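Local coordinates for protein 3-dehydroshikimate dehydratase (Pseudomonas putida, PDB 5HMQ) that catalyses the dehydration of 3-dehydroshikimate to protocatechuate, using a divalent metal ion bound in its TIM-barrel domain, at residues C[117-122]-C[133-138]; C[152-155]-C[161-164]; C[145-150]-C[179-184]. One frame throughout, in Å; residues are numbered along the deposited sequence.

Contact 1. Residues C[117-122]-C[133-138]. With MG (magnesium ion), chain K.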
# COMPACT_ATOMS: atom_id res chain seq x y z
N ASP C 117 0.79 -4.17 46.32
CA ASP C 117 0.74 -2.87 46.98
C ASP C 117 0.80 -1.74 45.96
O ASP C 117 0.05 -0.76 46.07
CB ASP C 117 1.89 -2.75 47.99
CG ASP C 117 1.79 -3.75 49.12
OD1 ASP C 117 0.68 -4.28 49.35
OD2 ASP C 117 2.82 -4.02 49.77
N ASP C 118 1.69 -1.85 44.97
CA ASP C 118 1.81 -0.81 43.95
C ASP C 118 0.52 -0.66 43.15
O ASP C 118 0.04 0.46 42.91
CB ASP C 118 2.99 -1.11 43.03
CG ASP C 118 4.33 -0.76 43.65
OD1 ASP C 118 4.35 -0.20 44.77
OD2 ASP C 118 5.37 -1.05 43.02
N LEU C 119 -0.05 -1.78 42.71
CA LEU C 119 -1.27 -1.72 41.91
C LEU C 119 -2.45 -1.19 42.71
O LEU C 119 -3.24 -0.38 42.21
CB LEU C 119 -1.59 -3.10 41.33
CG LEU C 119 -0.61 -3.61 40.26
CD1 LEU C 119 -0.86 -5.07 39.95
CD2 LEU C 119 -0.71 -2.77 38.99
N ARG C 120 -2.60 -1.63 43.97
CA ARG C 120 -3.67 -1.08 44.81
C ARG C 120 -3.47 0.41 45.04
O ARG C 120 -4.43 1.18 45.01
CB ARG C 120 -3.74 -1.83 46.14
CG ARG C 120 -4.74 -1.19 47.12
CD ARG C 120 -4.87 -1.97 48.41
NE ARG C 120 -3.59 -2.43 48.92
CZ ARG C 120 -3.24 -3.71 49.03
NH1 ARG C 120 -4.10 -4.66 48.69
NH2 ARG C 120 -2.04 -4.04 49.49
N LEU C 121 -2.22 0.83 45.29
CA LEU C 121 -1.95 2.25 45.48
C LEU C 121 -2.37 3.05 44.25
O LEU C 121 -3.01 4.11 44.38
CB LEU C 121 -0.47 2.46 45.78
CG LEU C 121 0.04 3.90 45.90
CD1 LEU C 121 -0.67 4.63 47.03
CD2 LEU C 121 1.54 3.90 46.13
N LEU C 122 -2.05 2.56 43.06
CA LEU C 122 -2.49 3.23 41.84
C LEU C 122 -4.01 3.20 41.73
O LEU C 122 -4.63 4.19 41.31
CB LEU C 122 -1.85 2.57 40.62
CG LEU C 122 -2.09 3.24 39.26
CD1 LEU C 122 -1.61 4.68 39.27
CD2 LEU C 122 -1.41 2.45 38.15
N ILE C 133 -8.32 1.94 36.62
CA ILE C 133 -7.07 1.38 36.11
C ILE C 133 -7.37 0.02 35.49
O ILE C 133 -7.97 -0.84 36.14
CB ILE C 133 -6.01 1.24 37.22
CG1 ILE C 133 -5.72 2.59 37.87
CG2 ILE C 133 -4.73 0.65 36.65
CD1 ILE C 133 -5.08 3.59 36.95
N GLY C 134 -6.97 -0.15 34.23
CA GLY C 134 -7.02 -1.46 33.60
C GLY C 134 -5.63 -2.02 33.38
O GLY C 134 -4.83 -1.42 32.66
N TYR C 135 -5.34 -3.16 33.99
CA TYR C 135 -4.00 -3.73 34.00
C TYR C 135 -3.88 -4.78 32.90
O TYR C 135 -4.65 -5.75 32.87
CB TYR C 135 -3.70 -4.34 35.37
CG TYR C 135 -2.26 -4.76 35.59
CD1 TYR C 135 -1.20 -3.96 35.16
CD2 TYR C 135 -1.96 -5.94 36.26
CE1 TYR C 135 0.11 -4.34 35.37
CE2 TYR C 135 -0.65 -6.32 36.48
CZ TYR C 135 0.38 -5.52 36.03
OH TYR C 135 1.69 -5.91 36.25
N GLU C 136 -2.92 -4.58 31.99
CA GLU C 136 -2.70 -5.46 30.85
C GLU C 136 -1.31 -6.06 30.94
O GLU C 136 -0.33 -5.34 31.19
CB GLU C 136 -2.86 -4.71 29.53
CG GLU C 136 -2.52 -5.56 28.30
CD GLU C 136 -2.24 -4.71 27.07
OE1 GLU C 136 -2.90 -4.93 26.03
OE2 GLU C 136 -1.37 -3.82 27.15
N ALA C 137 -1.21 -7.37 30.72
CA ALA C 137 0.08 -8.05 30.67
C ALA C 137 0.62 -8.01 29.24
O ALA C 137 -0.05 -8.45 28.30
CB ALA C 137 -0.05 -9.50 31.13
N LEU C 138 1.81 -7.45 29.08
CA LEU C 138 2.54 -7.60 27.83
C LEU C 138 3.18 -8.98 27.80
O LEU C 138 3.69 -9.47 28.81
CB LEU C 138 3.61 -6.52 27.69
CG LEU C 138 3.10 -5.08 27.72
CD1 LEU C 138 4.26 -4.10 27.65
CD2 LEU C 138 2.11 -4.82 26.59
MG MG K . -2.93 -4.36 24.05
O HOH W 1 -2.67 -2.47 24.74
O HOH W 2 -0.96 -4.41 23.79
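In the beta-alpha-beta unit formed by strand 97-101, helix 112-128 and strand 132-136 of the TIM barrel, L119 and L122 of the helix pack on Y135 and I133 of the strand. Both methyls of L119 rest on one face of the Y135 ring. CD2 stands over its centre, 4.0 Å from the ring centroid and 8° off the normal, an almost axial CH-pi contact, while L119 CD1 reaches Y135 CE2 at 3.7 Å. About one helical turn on, L122 places its branch point against the end of I133, CG to CD1 at 3.8 Å, the two side chains crossing nearly at right angles. Y135 sends its CG anti to the backbone N (chi1 -170°), which carries the ring outward to the helix, and its hydroxyl is hydrogen-bonded to E69. The next residue, E136, turns to the barrel interior and binds magnesium through one oxygen, OE1 at 2.1 Å, with OE2 3.5 Å from the metal. Two waters, D167, Q193 and E241 complete six ligands. The layer between helix and strand continues into the next unit: L153 of helix 147-157 meets both L119 and Y135, and L162 of strand 162-167 touches L119 and I133.

Contact 2. Residues C[152-155]-C[161-164]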
# COMPACT_ATOMS: atom_id res chain seq x y z
N ASN C 152 -4.38 -12.56 39.25
CA ASN C 152 -3.85 -12.86 40.58
C ASN C 152 -3.56 -11.58 41.35
O ASN C 152 -3.94 -11.44 42.52
CB ASN C 152 -2.58 -13.70 40.46
CG ASN C 152 -2.06 -14.16 41.82
OD1 ASN C 152 -2.70 -13.95 42.85
ND2 ASN C 152 -0.86 -14.73 41.82
N LEU C 153 -2.89 -10.62 40.70
CA LEU C 153 -2.54 -9.37 41.38
C LEU C 153 -3.76 -8.48 41.56
O LEU C 153 -3.93 -7.86 42.62
CB LEU C 153 -1.45 -8.64 40.61
CG LEU C 153 -0.12 -9.39 40.45
CD1 LEU C 153 0.84 -8.62 39.57
CD2 LEU C 153 0.50 -9.68 41.81
N VAL C 154 -4.62 -8.40 40.54
CA VAL C 154 -5.81 -7.56 40.63
C VAL C 154 -6.75 -8.07 41.72
O VAL C 154 -7.34 -7.29 42.48
CB VAL C 154 -6.51 -7.47 39.26
CG1 VAL C 154 -7.87 -6.80 39.39
CG2 VAL C 154 -5.64 -6.70 38.28
N ARG C 155 -6.90 -9.39 41.81
CA ARG C 155 -7.76 -9.98 42.83
C ARG C 155 -7.25 -9.66 44.23
O ARG C 155 -8.01 -9.27 45.11
CB ARG C 155 -7.88 -11.49 42.61
CG ARG C 155 -8.79 -12.20 43.59
CD ARG C 155 -8.76 -13.70 43.35
NE ARG C 155 -7.40 -14.22 43.32
CZ ARG C 155 -6.65 -14.42 44.39
NH1 ARG C 155 -7.13 -14.16 45.60
NH2 ARG C 155 -5.41 -14.90 44.27
N ALA C 161 -11.71 0.17 41.57
CA ALA C 161 -11.20 1.00 40.50
C ALA C 161 -10.05 0.35 39.74
O ALA C 161 -9.48 0.99 38.85
CB ALA C 161 -10.75 2.36 41.05
N LEU C 162 -9.69 -0.89 40.07
CA LEU C 162 -8.59 -1.59 39.42
C LEU C 162 -9.11 -2.89 38.82
O LEU C 162 -9.65 -3.73 39.54
CB LEU C 162 -7.46 -1.87 40.42
CG LEU C 162 -6.39 -2.86 39.95
CD1 LEU C 162 -5.58 -2.29 38.79
CD2 LEU C 162 -5.48 -3.25 41.09
N GLY C 163 -8.94 -3.04 37.51
CA GLY C 163 -9.47 -4.19 36.81
C GLY C 163 -8.51 -4.83 35.83
O GLY C 163 -7.34 -4.43 35.75
N VAL C 164 -8.99 -5.81 35.09
CA VAL C 164 -8.18 -6.56 34.14
C VAL C 164 -8.50 -6.08 32.73
O VAL C 164 -9.66 -5.85 32.38
CB VAL C 164 -8.44 -8.08 34.28
CG1 VAL C 164 -7.67 -8.86 33.22
CG2 VAL C 164 -8.05 -8.55 35.67
O HOH W 3 -8.54 -5.05 42.08
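The flat groups that V154 meets across this contact are two successive peptide units at the start of strand 162-167. Its CG2 methyl lies over a face of the G163-V164 peptide, above the carbonyl oxygen, with CG2 3.8 Å from G163 O. Its other methyl stands off one face of the L162-G163 peptide, displaced toward the edge that carries the oxygen and the glycine CA: V154 CG1 is 3.6 Å from L162 O and 4.0 Å from G163 CA. With chi1 at 170°, CG1 is anti to the backbone N and CG2 anti to the carbonyl carbon, and the valine thus spreads its two methyls along the strand, one for each peptide. G163 brings no side chain of its own, and its CA lies 6.3 Å from that of V154, the shortest such spacing between the two segments. The packing is completed by apolar carbons on either side of the glycine in sequence. V154 CG2 approaches V164 CG2 at 4.0 Å, the valines meeting at an oblique angle, and the same methyl comes to 4.3 Å from L162 CG. Beside these carbons a water lies between the two backbones, placed to donate to V154 O (2.6 Å) and L162 O (3.1 Å), though with more acceptors in reach than protons it need not serve both at once. K188 is a second donor to L162 O. Strand 132-136, helix 147-157 and strand 162-167 form a beta-alpha-beta crossover, and the helix laid by V154 on the outer surface of the next parallel strand is the repeating layout of a TIM barrel.

Contact 3. Residues C[145-150]-C[179-184]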
# COMPACT_ATOMS: atom_id res chain seq x y z
N ASN C 145 3.44 -11.47 32.53
CA ASN C 145 3.27 -11.60 31.09
C ASN C 145 2.09 -12.49 30.69
O ASN C 145 1.99 -12.87 29.52
CB ASN C 145 4.56 -12.14 30.45
CG ASN C 145 4.78 -13.61 30.73
OD1 ASN C 145 4.50 -14.10 31.82
ND2 ASN C 145 5.30 -14.33 29.74
N THR C 146 1.19 -12.81 31.62
CA THR C 146 0.01 -13.60 31.31
C THR C 146 -1.19 -12.97 32.00
O THR C 146 -1.05 -12.24 32.98
CB THR C 146 0.14 -15.07 31.76
OG1 THR C 146 0.31 -15.11 33.18
CG2 THR C 146 1.33 -15.74 31.09
N TYR C 147 -2.39 -13.26 31.48
CA TYR C 147 -3.59 -12.74 32.11
C TYR C 147 -3.83 -13.39 33.47
O TYR C 147 -4.42 -12.76 34.36
CB TYR C 147 -4.81 -12.95 31.21
CG TYR C 147 -5.37 -14.36 31.20
CD1 TYR C 147 -6.31 -14.77 32.14
CD2 TYR C 147 -4.96 -15.28 30.24
CE1 TYR C 147 -6.82 -16.05 32.13
CE2 TYR C 147 -5.46 -16.57 30.23
CZ TYR C 147 -6.40 -16.95 31.17
OH TYR C 147 -6.90 -18.23 31.16
N GLN C 148 -3.38 -14.63 33.66
CA GLN C 148 -3.53 -15.29 34.95
C GLN C 148 -2.80 -14.53 36.05
O GLN C 148 -3.34 -14.33 37.15
CB GLN C 148 -3.03 -16.73 34.88
CG GLN C 148 -3.82 -17.63 33.94
CD GLN C 148 -3.28 -17.60 32.52
OE1 GLN C 148 -2.67 -16.62 32.09
NE2 GLN C 148 -3.50 -18.69 31.78
N GLN C 149 -1.57 -14.09 35.77
CA GLN C 149 -0.82 -13.29 36.75
C GLN C 149 -1.50 -11.95 36.99
O GLN C 149 -1.51 -11.45 38.12
CB GLN C 149 0.62 -13.09 36.29
CG GLN C 149 1.44 -14.37 36.23
CD GLN C 149 2.73 -14.18 35.46
OE1 GLN C 149 2.72 -14.01 34.24
NE2 GLN C 149 3.86 -14.22 36.16
N VAL C 150 -2.05 -11.35 35.94
CA VAL C 150 -2.76 -10.08 36.09
C VAL C 150 -3.93 -10.24 37.05
O VAL C 150 -4.09 -9.46 37.99
CB VAL C 150 -3.22 -9.55 34.72
CG1 VAL C 150 -4.30 -8.49 34.89
CG2 VAL C 150 -2.05 -8.99 33.95
N SER C 179 -9.16 -20.45 28.79
CA SER C 179 -10.32 -21.07 29.43
C SER C 179 -10.53 -20.54 30.85
O SER C 179 -11.67 -20.35 31.27
CB SER C 179 -10.15 -22.59 29.45
OG SER C 179 -11.35 -23.22 29.85
N ALA C 180 -9.45 -20.30 31.59
CA ALA C 180 -9.57 -19.84 32.97
C ALA C 180 -10.13 -18.43 33.08
O ALA C 180 -10.36 -17.97 34.21
CB ALA C 180 -8.21 -19.90 33.66
N ILE C 181 -10.36 -17.73 31.97
CA ILE C 181 -10.98 -16.41 32.04
C ILE C 181 -12.38 -16.49 32.64
O ILE C 181 -12.81 -15.56 33.34
CB ILE C 181 -10.99 -15.75 30.65
CG1 ILE C 181 -9.57 -15.42 30.19
CG2 ILE C 181 -11.82 -14.47 30.65
CD1 ILE C 181 -9.47 -15.02 28.74
N ARG C 182 -13.10 -17.59 32.40
CA ARG C 182 -14.47 -17.70 32.92
C ARG C 182 -14.53 -17.63 34.44
O ARG C 182 -15.59 -17.32 34.99
CB ARG C 182 -15.17 -18.95 32.40
CG ARG C 182 -14.44 -20.26 32.55
CD ARG C 182 -15.28 -21.39 31.95
NE ARG C 182 -15.61 -21.16 30.55
CZ ARG C 182 -14.91 -21.61 29.51
NH1 ARG C 182 -13.81 -22.33 29.70
NH2 ARG C 182 -15.32 -21.35 28.28
N ASP C 183 -13.43 -17.91 35.14
CA ASP C 183 -13.45 -17.83 36.59
C ASP C 183 -13.22 -16.41 37.11
O ASP C 183 -13.27 -16.20 38.32
CB ASP C 183 -12.39 -18.76 37.20
CG ASP C 183 -12.60 -20.21 36.81
OD1 ASP C 183 -13.76 -20.60 36.56
OD2 ASP C 183 -11.60 -20.96 36.78
N ILE C 184 -12.97 -15.45 36.22
CA ILE C 184 -12.83 -14.05 36.61
C ILE C 184 -14.21 -13.41 36.64
O ILE C 184 -14.97 -13.54 35.67
CB ILE C 184 -11.90 -13.30 35.64
CG1 ILE C 184 -10.53 -13.99 35.57
CG2 ILE C 184 -11.74 -11.85 36.06
CD1 ILE C 184 -9.57 -13.33 34.61
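Y147 holds its CG between the backbone N and the carbonyl carbon (chi1 78°), with the ring plane turned nearly perpendicular to the plane of CA, CB and CG (chi2 88°), and this brings the ring broadside to I181. There I181, its CG1 anti to the carbonyl carbon, lays that methylene over one face: CG1 is 3.8 Å from the ring centroid and 28° off the normal, an offset CH-pi contact. The touch is close toward the rim, where I181 CG1 is 3.4 Å from Y147 CE1. On the opposite face Q148 folds its OE1 back, 3.2 Å above the plane, and near the ring plane I184 CD1 loosely faces the edge at Y147 CD1. The phenol oxygen extends past the ring to A180 CB, 3.3 Å from OH, and is hydrogen-bonded to the carbonyl oxygen of D177, two residues ahead of S179. T146, the N-cap of the helix, accepts a weak bond from Q149 N; Q149 OE1 in turn accepts from N145 N at 3.1 Å and from T146 OG1 at 2.9 Å, the donors arriving from opposite faces of the amide. The chemistry therefore divides: I181 and I184 supply carbon to one face and the edge, Q148 OE1 lies over the other face, and the hydroxyl's bond to D177 O restrains the far end, tying the start of helix 147-157 to the chain leading into 179-184.

Overall arrangement
Contacts 1 and 2 occupy neighbouring units of the barrel, and contact 3 ties the start of helix 147-157 to the loop before strand 189-194. The centres of contacts 1 and 2 are about 7 Å apart, and probable backbone hydrogen bonds join them, I133 N to A161 O at 2.7 Å and I133 O to G163 N at 2.8 Å. Contacts 2 and 3 share helix 147-157, their centres about 11 Å apart, and V150 packs on V164. The centres of contacts 1 and 3 are about 15 Å apart, yet V150 CG1 lies 3.4 Å from Y135 O. Only contact 1 reaches the metal directly, through E136; the side chains of V164 and Y147 are each about 11 Å from the magnesium ion.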